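Local coordinates for putative DNA-binding protein (Bacteroides fragilis, PDB 3BS3) that probably binds DNA, as a small all-helical helix-turn-helix protein of the XRE family, at residues A[22-25]-A[26-30]. Sequence-based numbering, arbitrary orientation. Where two conformers were deposited one is given.
Sequences KQRT and NRWLA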
loop_
_atom_site.group_PDB
_atom_site.type_symbol
_atom_site.label_atom_id
_atom_site.label_comp_id
_atom_site.label_asym_id
_atom_site.label_seq_id
_atom_site.Cartn_x
_atom_site.Cartn_y
_atom_site.Cartn_z
ATOM N N LYS A 22 -18.499 -4.833 8.303
ATOM C CA LYS A 22 -18.088 -5.502 9.527
ATOM C C LYS A 22 -18.608 -4.788 10.795
ATOM O O LYS A 22 -18.238 -5.150 11.907
ATOM C CB LYS A 22 -16.555 -5.684 9.585
ATOM C CG LYS A 22 -16.028 -6.642 8.499
ATOM C CD LYS A 22 -16.769 -8.005 8.574
ATOM C CE LYS A 22 -16.011 -9.145 7.885
ATOM N NZ LYS A 22 -16.476 -10.533 8.360
ATOM N N GLN A 23 -19.420 -3.754 10.629
ATOM C CA GLN A 23 -20.013 -3.052 11.785
ATOM C C GLN A 23 -18.926 -2.554 12.768
ATOM O O GLN A 23 -18.947 -2.854 13.966
ATOM C CB GLN A 23 -21.113 -3.935 12.432
ATOM C CG GLN A 23 -22.284 -4.159 11.425
ATOM C CD GLN A 23 -23.509 -4.917 11.932
ATOM O OE1 GLN A 23 -23.864 -4.876 13.116
ATOM N NE2 GLN A 23 -24.198 -5.591 11.009
ATOM N N ARG A 24 -17.971 -1.798 12.210
ATOM C CA ARG A 24 -16.866 -1.200 12.984
ATOM C C ARG A 24 -16.766 0.262 12.596
ATOM O O ARG A 24 -17.199 0.634 11.489
ATOM C CB ARG A 24 -15.520 -1.876 12.659
ATOM C CG ARG A 24 -15.407 -3.327 13.095
ATOM C CD ARG A 24 -15.413 -3.518 14.617
ATOM N NE ARG A 24 -14.807 -4.821 14.899
ATOM C CZ ARG A 24 -14.631 -5.339 16.116
ATOM N NH1 ARG A 24 -15.036 -4.696 17.215
ATOM N NH2 ARG A 24 -14.019 -6.509 16.223
ATOM N N THR A 25 -16.200 1.074 13.484
ATOM C CA THR A 25 -16.081 2.515 13.233
ATOM C C THR A 25 -14.635 2.919 12.955
ATOM O O THR A 25 -13.687 2.193 13.302
ATOM C CB THR A 25 -16.526 3.364 14.453
ATOM O OG1 THR A 25 -15.731 3.016 15.602
ATOM C CG2 THR A 25 -18.013 3.182 14.742
ATOM N N ASN A 26 -14.475 4.105 12.373
ATOM C CA ASN A 26 -13.151 4.691 12.202
ATOM C C ASN A 26 -12.402 4.781 13.536
ATOM O O ASN A 26 -11.221 4.432 13.602
ATOM C CB ASN A 26 -13.261 6.098 11.605
ATOM C CG ASN A 26 -13.625 6.100 10.119
ATOM O OD1 ASN A 26 -13.774 5.057 9.477
ATOM N ND2 ASN A 26 -13.768 7.298 9.564
ATOM N N ARG A 27 -13.100 5.215 14.598
ATOM C CA ARG A 27 -12.490 5.360 15.924
ATOM C C ARG A 27 -11.918 4.035 16.415
ATOM O O ARG A 27 -10.795 3.977 16.909
ATOM C CB ARG A 27 -13.507 5.881 16.948
ATOM C CG ARG A 27 -12.930 6.003 18.359
ATOM C CD ARG A 27 -13.840 5.364 19.389
ATOM N NE ARG A 27 -14.798 6.309 19.961
ATOM C CZ ARG A 27 -15.854 5.963 20.697
ATOM N NH1 ARG A 27 -16.661 6.898 21.174
ATOM N NH2 ARG A 27 -16.114 4.686 20.947
ATOM N N TRP A 28 -12.706 2.968 16.267
ATOM C CA TRP A 28 -12.270 1.658 16.705
ATOM C C TRP A 28 -11.002 1.247 15.961
ATOM O O TRP A 28 -10.021 0.794 16.562
ATOM C CB TRP A 28 -13.394 0.636 16.489
ATOM C CG TRP A 28 -12.971 -0.745 16.887
ATOM C CD1 TRP A 28 -12.995 -1.277 18.153
ATOM C CD2 TRP A 28 -12.399 -1.741 16.043
ATOM N NE1 TRP A 28 -12.491 -2.552 18.136
ATOM C CE2 TRP A 28 -12.127 -2.870 16.859
ATOM C CE3 TRP A 28 -12.118 -1.808 14.669
ATOM C CZ2 TRP A 28 -11.576 -4.048 16.352
ATOM C CZ3 TRP A 28 -11.563 -2.997 14.156
ATOM C CH2 TRP A 28 -11.296 -4.091 15.007
ATOM N N LEU A 29 -11.013 1.441 14.648
ATOM C CA LEU A 29 -9.875 1.000 13.842
ATOM C C LEU A 29 -8.617 1.788 14.219
ATOM O O LEU A 29 -7.544 1.220 14.383
ATOM C CB LEU A 29 -10.186 1.126 12.350
ATOM C CG LEU A 29 -9.056 0.651 11.424
ATOM C CD1 LEU A 29 -8.707 -0.831 11.667
ATOM C CD2 LEU A 29 -9.423 0.909 9.942
ATOM N N ALA A 30 -8.769 3.099 14.368
ATOM C CA ALA A 30 -7.660 3.968 14.757
ATOM C C ALA A 30 -7.086 3.515 16.085
ATOM O O ALA A 30 -5.868 3.406 16.216
ATOM C CB ALA A 30 -8.117 5.426 14.831
#
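R24 and W28 meet face to face just before and within the first turn of helix 26-33, and two measurements define the stack. The guanidinium plane is turned only 9° from the indole plane. R24 CZ lies 3.7 Å from the centroid of the six-membered ring of W28, over the face and somewhat displaced from the ring normal. These values satisfy a cation-pi contact. The aliphatic part of the arginine joins in: R24 CD lies 3.7 Å from the same centroid, nearly over it, a CH-pi contact. The side chain therefore runs along the indole instead of touching it with its end alone. A bend at chi2 lays the arginine along the ring, while the side chain of W28 points back toward the loop. R24 NH1 and W28 NE1 are both donors, so their 3.5 Å approach is part of the stacking and not a hydrogen bond.

The second group of interactions is polar and caps the helix. T25 occupies the N-cap position, and its OG1 accepts a bond from W28 N at 3.1 Å with an N-H...O angle of 160°. Its chi1 of 58° sets the hydroxyl between its own backbone N and carbonyl carbon, facing the first turn. The regular helical pattern begins at the same residue, where L29 N donates to T25 O over 3.1 Å.

Around this corner, L19 of helix 15-21 and L62 of helix 52-62 touch R24, and L61 and L62 touch W28. Within the helix-turn-helix fold, the contact thus joins the loop after helix 15-21 to the start of helix 26-33. Its chemistry implies a surface arginine held flat by dispersion and cation-pi attraction, beside a helix start whose W28 amide is satisfied by the threonine hydroxyl.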